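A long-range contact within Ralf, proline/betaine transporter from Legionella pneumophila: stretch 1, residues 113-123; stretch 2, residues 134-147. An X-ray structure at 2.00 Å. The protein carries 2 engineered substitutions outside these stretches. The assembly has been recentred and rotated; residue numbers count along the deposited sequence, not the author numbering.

Stretch 1 113-123: IDRLVQSFSGA
Stretch 2 134-147: NADAAYLLAFQTIM

Residues 113-123 form part of a longer helix, and residues 135-147 begin a second one; phi/psi stay close to -63/-43 along most of both, with Ala-135 at -68/-29 in the first turn of the second helix. The axes approach to 8.0 Å, their N-to-C directions 130° apart. The backbones are nearest at Gly-122 and Ala-135 (CA to CA 5.0 Å), where Gly-122 CA lies 3.9 Å from Ala-135 CB. Asn-134 (phi/psi -166/176, chi1 p) caps the second helix, its OD1 accepting from Ala-137 N at 3.0 Å.

Apolar packing centres on Val-117 (chi1 t), which points toward the second helix and fits as a knob among Tyr-139, Ala-142, Phe-143 and Ile-146. Val-117 CG1 lies 3.6 Å from both Ala-142 CB and Phe-143 CE2 (chi1 -90°, chi2 -75°), and Val-117 CG2 4.2 Å from Ile-146 CD1 (chi1 m, chi2 t). Tyr-139 (chi1 t, chi2 89°) is the reciprocal knob, among Asp-114, Val-117, Gln-118 and Ser-121; Gln-118 CG approaches Tyr-139 CE1 to 3.6 Å.

One hydrogen bond joins the stretches: Tyr-139 OH donates to Asp-114 OD1 at 2.6 Å, the carboxylate (chi1 t) meeting the ring edge. Ser-121 (chi1 m) instead donates from OG to Val-117 O, 2.7 Å away within its own helix. This satisfies the hydroxyl while the small side chain packs closely, Ser-121 OG 3.3 Å from Tyr-139 CA and Ser-121 CB 3.9 Å from Ala-138 CB.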

ATOM      1  N   ILE A 113      -0.054  -1.001  -2.213  1.00 20.20           N
ATOM      2  CA  ILE A 113      -0.110  -0.399  -3.574  1.00 20.36           C
ATOM      3  C   ILE A 113      -0.203  -1.509  -4.658  1.00 22.17           C
ATOM      4  O   ILE A 113      -0.872  -1.332  -5.680  1.00 20.77           O
ATOM      5  CB  ILE A 113       1.019   0.667  -3.854  1.00 23.55           C
ATOM      6  CG1 ILE A 113       0.653   1.615  -5.042  1.00 25.81           C
ATOM      7  CG2 ILE A 113       2.386   0.027  -4.117  1.00 21.01           C
ATOM      8  CD1 ILE A 113      -0.264   2.743  -4.702  1.00 29.08           C
ATOM      9  N   ASP A 114       0.466  -2.649  -4.403  1.00 18.68           N
ATOM     10  CA  ASP A 114       0.475  -3.825  -5.258  1.00 18.11           C
ATOM     11  C   ASP A 114      -0.955  -4.377  -5.398  1.00 23.20           C
ATOM     12  O   ASP A 114      -1.404  -4.640  -6.511  1.00 22.47           O
ATOM     13  CB  ASP A 114       1.390  -4.890  -4.658  1.00 20.76           C
ATOM     14  CG  ASP A 114       1.756  -5.994  -5.617  1.00 30.66           C
ATOM     15  OD1 ASP A 114       1.769  -5.742  -6.823  1.00 34.64           O
ATOM     16  OD2 ASP A 114       2.060  -7.086  -5.157  1.00 33.15           O
ATOM     17  N   ARG A 115      -1.690  -4.516  -4.285  1.00 21.35           N
ATOM     18  CA  ARG A 115      -3.077  -4.997  -4.366  1.00 21.42           C
ATOM     19  C   ARG A 115      -3.976  -4.082  -5.218  1.00 23.48           C
ATOM     20  O   ARG A 115      -4.813  -4.575  -5.970  1.00 23.10           O
ATOM     21  CB  ARG A 115      -3.655  -5.237  -2.982  1.00 22.30           C
ATOM     22  CG  ARG A 115      -3.094  -6.509  -2.381  1.00 22.54           C
ATOM     23  CD  ARG A 115      -3.656  -6.786  -1.004  1.00 25.68           C
ATOM     24  NE  ARG A 115      -2.708  -7.627  -0.299  1.00 32.56           N
ATOM     25  CZ  ARG A 115      -1.864  -7.192   0.619  1.00 36.46           C
ATOM     26  NH1 ARG A 115      -1.936  -5.939   1.055  1.00 23.06           N
ATOM     27  NH2 ARG A 115      -0.985  -8.018   1.159  1.00 27.95           N
ATOM     28  N   LEU A 116      -3.768  -2.764  -5.144  1.00 20.01           N
ATOM     29  CA  LEU A 116      -4.539  -1.800  -5.937  1.00 18.89           C
ATOM     30  C   LEU A 116      -4.239  -1.902  -7.431  1.00 22.94           C
ATOM     31  O   LEU A 116      -5.146  -1.907  -8.235  1.00 22.31           O
ATOM     32  CB  LEU A 116      -4.289  -0.373  -5.422  1.00 18.48           C
ATOM     33  CG  LEU A 116      -4.779  -0.054  -3.994  1.00 24.22           C
ATOM     34  CD1 LEU A 116      -4.600   1.405  -3.695  1.00 23.94           C
ATOM     35  CD2 LEU A 116      -6.251  -0.498  -3.752  1.00 26.78           C
ATOM     36  N   VAL A 117      -2.972  -2.001  -7.794  1.00 20.31           N
ATOM     37  CA  VAL A 117      -2.546  -2.126  -9.185  1.00 19.51           C
ATOM     38  C   VAL A 117      -3.040  -3.488  -9.749  1.00 22.11           C
ATOM     39  O   VAL A 117      -3.575  -3.521 -10.852  1.00 20.12           O
ATOM     40  CB  VAL A 117      -1.019  -1.886  -9.349  1.00 22.09           C
ATOM     41  CG1 VAL A 117      -0.580  -2.017 -10.807  1.00 20.91           C
ATOM     42  CG2 VAL A 117      -0.604  -0.516  -8.784  1.00 21.48           C
ATOM     43  N   GLN A 118      -2.979  -4.558  -8.948  1.00 19.27           N
ATOM     44  CA  GLN A 118      -3.480  -5.877  -9.367  1.00 20.18           C
ATOM     45  C   GLN A 118      -4.998  -5.830  -9.626  1.00 24.20           C
ATOM     46  O   GLN A 118      -5.482  -6.394 -10.606  1.00 22.96           O
ATOM     47  CB  GLN A 118      -3.154  -6.938  -8.299  1.00 21.77           C
ATOM     48  CG  GLN A 118      -1.656  -7.285  -8.255  1.00 23.51           C
ATOM     49  CD  GLN A 118      -1.309  -8.407  -7.311  1.00 39.71           C
ATOM     50  OE1 GLN A 118      -0.273  -8.387  -6.659  1.00 38.23           O
ATOM     51  NE2 GLN A 118      -2.098  -9.460  -7.301  1.00 38.34           N
ATOM     52  N   SER A 119      -5.735  -5.119  -8.755  1.00 20.41           N
ATOM     53  CA  SER A 119      -7.175  -4.952  -8.885  1.00 19.91           C
ATOM     54  C   SER A 119      -7.528  -4.218 -10.188  1.00 22.51           C
ATOM     55  O   SER A 119      -8.368  -4.705 -10.947  1.00 20.22           O
ATOM     56  CB  SER A 119      -7.705  -4.188  -7.674  1.00 21.37           C
ATOM     57  OG  SER A 119      -9.117  -4.212  -7.679  1.00 26.71           O
ATOM     58  N   PHE A 120      -6.873  -3.068 -10.462  1.00 19.04           N
ATOM     59  CA  PHE A 120      -7.106  -2.322 -11.703  1.00 18.89           C
ATOM     60  C   PHE A 120      -6.767  -3.192 -12.919  1.00 22.97           C
ATOM     61  O   PHE A 120      -7.505  -3.170 -13.909  1.00 22.18           O
ATOM     62  CB  PHE A 120      -6.254  -1.026 -11.753  1.00 20.15           C
ATOM     63  CG  PHE A 120      -6.111  -0.473 -13.165  1.00 21.64           C
ATOM     64  CD1 PHE A 120      -7.166   0.216 -13.776  1.00 23.73           C
ATOM     65  CD2 PHE A 120      -4.976  -0.749 -13.928  1.00 21.05           C
ATOM     66  CE1 PHE A 120      -7.075   0.639 -15.105  1.00 23.14           C
ATOM     67  CE2 PHE A 120      -4.892  -0.321 -15.262  1.00 23.44           C
ATOM     68  CZ  PHE A 120      -5.940   0.379 -15.837  1.00 20.92           C
ATOM     69  N   SER A 121      -5.623  -3.906 -12.863  1.00 19.56           N
ATOM     70  CA  SER A 121      -5.134  -4.751 -13.969  1.00 19.04           C
ATOM     71  C   SER A 121      -6.160  -5.822 -14.357  1.00 23.77           C
ATOM     72  O   SER A 121      -6.484  -5.950 -15.537  1.00 23.08           O
ATOM     73  CB  SER A 121      -3.792  -5.394 -13.605  1.00 19.94           C
ATOM     74  OG  SER A 121      -2.834  -4.385 -13.320  1.00 25.70           O
ATOM     75  N   GLY A 122      -6.710  -6.513 -13.363  1.00 22.56           N
ATOM     76  CA  GLY A 122      -7.725  -7.547 -13.592  1.00 23.34           C
ATOM     77  C   GLY A 122      -9.021  -6.991 -14.153  1.00 25.68           C
ATOM     78  O   GLY A 122      -9.579  -7.540 -15.101  1.00 24.98           O
ATOM     79  N   ALA A 123      -9.480  -5.853 -13.609  1.00 21.30           N
ATOM     80  CA  ALA A 123     -10.729  -5.228 -14.047  1.00 20.79           C
ATOM     81  C   ALA A 123     -10.607  -4.552 -15.424  1.00 25.05           C
ATOM     82  O   ALA A 123     -11.511  -4.688 -16.239  1.00 25.19           O
ATOM     83  CB  ALA A 123     -11.229  -4.253 -13.001  1.00 20.36           C
ATOM     84  N   ASN A 134      -3.596  -9.790 -21.321  1.00 24.85           N
ATOM     85  CA  ASN A 134      -4.002 -10.396 -20.053  1.00 24.35           C
ATOM     86  C   ASN A 134      -3.743  -9.408 -18.904  1.00 25.69           C
ATOM     87  O   ASN A 134      -3.142  -8.370 -19.135  1.00 22.73           O
ATOM     88  CB  ASN A 134      -3.292 -11.767 -19.826  1.00 23.69           C
ATOM     89  CG  ASN A 134      -1.790 -11.723 -19.846  1.00 42.48           C
ATOM     90  OD1 ASN A 134      -1.146 -10.995 -19.084  1.00 33.53           O
ATOM     91  ND2 ASN A 134      -1.191 -12.565 -20.666  1.00 34.87           N
ATOM     92  N   ALA A 135      -4.125  -9.764 -17.675  1.00 23.64           N
ATOM     93  CA  ALA A 135      -3.958  -8.912 -16.504  1.00 23.99           C
ATOM     94  C   ALA A 135      -2.484  -8.701 -16.087  1.00 27.81           C
ATOM     95  O   ALA A 135      -2.167  -7.656 -15.525  1.00 25.26           O
ATOM     96  CB  ALA A 135      -4.793  -9.439 -15.340  1.00 24.74           C
ATOM     97  N   ASP A 136      -1.592  -9.680 -16.370  1.00 25.02           N
ATOM     98  CA  ASP A 136      -0.159  -9.577 -16.060  1.00 23.46           C
ATOM     99  C   ASP A 136       0.516  -8.538 -16.923  1.00 23.87           C
ATOM    100  O   ASP A 136       1.350  -7.780 -16.422  1.00 23.80           O
ATOM    101  CB  ASP A 136       0.548 -10.939 -16.187  1.00 26.34           C
ATOM    102  CG  ASP A 136       0.071 -11.983 -15.184  1.00 43.31           C
ATOM    103  OD1 ASP A 136      -0.161 -11.618 -14.009  1.00 43.08           O
ATOM    104  OD2 ASP A 136      -0.072 -13.164 -15.576  1.00 55.10           O
ATOM    105  N   ALA A 137       0.154  -8.473 -18.208  1.00 20.14           N
ATOM    106  CA  ALA A 137       0.679  -7.459 -19.132  1.00 19.81           C
ATOM    107  C   ALA A 137       0.161  -6.091 -18.697  1.00 22.97           C
ATOM    108  O   ALA A 137       0.926  -5.130 -18.694  1.00 22.29           O
ATOM    109  CB  ALA A 137       0.239  -7.744 -20.552  1.00 20.93           C
ATOM    110  N   ALA A 138      -1.107  -6.008 -18.276  1.00 19.46           N
ATOM    111  CA  ALA A 138      -1.669  -4.748 -17.771  1.00 19.44           C
ATOM    112  C   ALA A 138      -0.911  -4.318 -16.511  1.00 21.91           C
ATOM    113  O   ALA A 138      -0.642  -3.139 -16.338  1.00 22.96           O
ATOM    114  CB  ALA A 138      -3.153  -4.920 -17.451  1.00 20.30           C
ATOM    115  N   TYR A 139      -0.553  -5.281 -15.644  1.00 18.71           N
ATOM    116  CA  TYR A 139       0.185  -5.027 -14.395  1.00 18.59           C
ATOM    117  C   TYR A 139       1.585  -4.412 -14.655  1.00 22.80           C
ATOM    118  O   TYR A 139       1.958  -3.395 -14.056  1.00 21.29           O
ATOM    119  CB  TYR A 139       0.238  -6.347 -13.609  1.00 19.65           C
ATOM    120  CG  TYR A 139       1.066  -6.306 -12.347  1.00 20.24           C
ATOM    121  CD1 TYR A 139       0.497  -5.942 -11.129  1.00 21.00           C
ATOM    122  CD2 TYR A 139       2.423  -6.641 -12.366  1.00 19.83           C
ATOM    123  CE1 TYR A 139       1.246  -5.950  -9.950  1.00 21.87           C
ATOM    124  CE2 TYR A 139       3.180  -6.652 -11.195  1.00 20.57           C
ATOM    125  CZ  TYR A 139       2.589  -6.305  -9.990  1.00 26.42           C
ATOM    126  OH  TYR A 139       3.335  -6.306  -8.842  1.00 24.88           O
ATOM    127  N   LEU A 140       2.326  -5.016 -15.594  1.00 22.72           N
ATOM    128  CA  LEU A 140       3.646  -4.573 -16.032  1.00 22.64           C
ATOM    129  C   LEU A 140       3.571  -3.155 -16.627  1.00 23.64           C
ATOM    130  O   LEU A 140       4.378  -2.291 -16.256  1.00 21.90           O
ATOM    131  CB  LEU A 140       4.220  -5.581 -17.056  1.00 24.19           C
ATOM    132  CG  LEU A 140       5.639  -5.186 -17.568  1.00 31.93           C
ATOM    133  CD1 LEU A 140       6.715  -5.803 -16.718  1.00 33.46           C
ATOM    134  CD2 LEU A 140       5.844  -5.572 -18.997  1.00 34.58           C
ATOM    135  N   LEU A 141       2.586  -2.923 -17.533  1.00 20.60           N
ATOM    136  CA  LEU A 141       2.342  -1.621 -18.151  1.00 21.17           C
ATOM    137  C   LEU A 141       1.964  -0.601 -17.101  1.00 22.26           C
ATOM    138  O   LEU A 141       2.421   0.533 -17.196  1.00 20.79           O
ATOM    139  CB  LEU A 141       1.157  -1.699 -19.124  1.00 22.30           C
ATOM    140  CG  LEU A 141       1.381  -2.203 -20.535  1.00 28.96           C
ATOM    141  CD1 LEU A 141       0.044  -2.307 -21.243  1.00 28.22           C
ATOM    142  CD2 LEU A 141       2.338  -1.293 -21.328  1.00 29.84           C
ATOM    143  N   ALA A 142       1.094  -0.982 -16.132  1.00 19.56           N
ATOM    144  CA  ALA A 142       0.651  -0.058 -15.078  1.00 20.49           C
ATOM    145  C   ALA A 142       1.805   0.526 -14.275  1.00 22.65           C
ATOM    146  O   ALA A 142       1.884   1.750 -14.134  1.00 21.54           O
ATOM    147  CB  ALA A 142      -0.367  -0.712 -14.153  1.00 21.31           C
ATOM    148  N   PHE A 143       2.689  -0.335 -13.754  1.00 19.87           N
ATOM    149  CA  PHE A 143       3.865   0.113 -13.003  1.00 19.93           C
ATOM    150  C   PHE A 143       4.803   0.950 -13.877  1.00 24.29           C
ATOM    151  O   PHE A 143       5.358   1.949 -13.399  1.00 22.17           O
ATOM    152  CB  PHE A 143       4.601  -1.067 -12.339  1.00 20.92           C
ATOM    153  CG  PHE A 143       4.079  -1.346 -10.946  1.00 22.30           C
ATOM    154  CD1 PHE A 143       4.404  -0.506  -9.880  1.00 23.64           C
ATOM    155  CD2 PHE A 143       3.191  -2.399 -10.712  1.00 22.78           C
ATOM    156  CE1 PHE A 143       3.876  -0.733  -8.605  1.00 22.88           C
ATOM    157  CE2 PHE A 143       2.685  -2.637  -9.426  1.00 23.69           C
ATOM    158  CZ  PHE A 143       3.031  -1.803  -8.387  1.00 21.88           C
ATOM    159  N   GLN A 144       4.936   0.589 -15.160  1.00 23.19           N
ATOM    160  CA  GLN A 144       5.781   1.376 -16.067  1.00 24.17           C
ATOM    161  C   GLN A 144       5.223   2.777 -16.268  1.00 25.16           C
ATOM    162  O   GLN A 144       6.009   3.726 -16.311  1.00 22.24           O
ATOM    163  CB  GLN A 144       5.955   0.706 -17.443  1.00 25.82           C
ATOM    164  CG  GLN A 144       7.154   1.265 -18.252  1.00 25.58           C
ATOM    165  CD  GLN A 144       8.492   0.941 -17.601  1.00 40.23           C
ATOM    166  OE1 GLN A 144       8.676  -0.102 -16.951  1.00 30.90           O
ATOM    167  NE2 GLN A 144       9.459   1.836 -17.736  1.00 27.70           N
ATOM    168  N   THR A 145       3.882   2.868 -16.503  1.00 22.31           N
ATOM    169  CA  THR A 145       3.128   4.091 -16.793  1.00 21.20           C
ATOM    170  C   THR A 145       3.223   5.056 -15.610  1.00 23.23           C
ATOM    171  O   THR A 145       3.491   6.233 -15.809  1.00 21.37           O
ATOM    172  CB  THR A 145       1.674   3.731 -17.182  1.00 25.68           C
ATOM    173  OG1 THR A 145       1.675   2.910 -18.349  1.00 23.46           O
ATOM    174  CG2 THR A 145       0.779   4.943 -17.380  1.00 16.76           C
ATOM    175  N   ILE A 146       3.036   4.546 -14.385  1.00 20.11           N
ATOM    176  CA  ILE A 146       3.123   5.362 -13.178  1.00 18.73           C
ATOM    177  C   ILE A 146       4.521   6.009 -13.065  1.00 21.92           C
ATOM    178  O   ILE A 146       4.637   7.217 -12.822  1.00 19.05           O
ATOM    179  CB  ILE A 146       2.825   4.508 -11.916  1.00 21.00           C
ATOM    180  CG1 ILE A 146       1.351   4.014 -11.877  1.00 19.88           C
ATOM    181  CG2 ILE A 146       3.163   5.327 -10.641  1.00 21.13           C
ATOM    182  CD1 ILE A 146       1.109   2.814 -10.786  1.00 19.79           C
ATOM    183  N   MET A 147       5.572   5.174 -13.188  1.00 20.04           N
ATOM    184  CA  MET A 147       6.953   5.612 -13.041  1.00 19.92           C
ATOM    185  C   MET A 147       7.322   6.619 -14.115  1.00 23.69           C
ATOM    186  O   MET A 147       7.886   7.666 -13.780  1.00 23.63           O
ATOM    187  CB  MET A 147       7.929   4.425 -13.043  1.00 21.61           C
ATOM    188  CG  MET A 147       9.394   4.882 -13.009  1.00 23.44           C
ATOM    189  SD  MET A 147      10.564   3.533 -13.172  1.00 26.74           S
ATOM    190  CE  MET A 147      10.415   3.151 -14.851  1.00 22.45           C
TER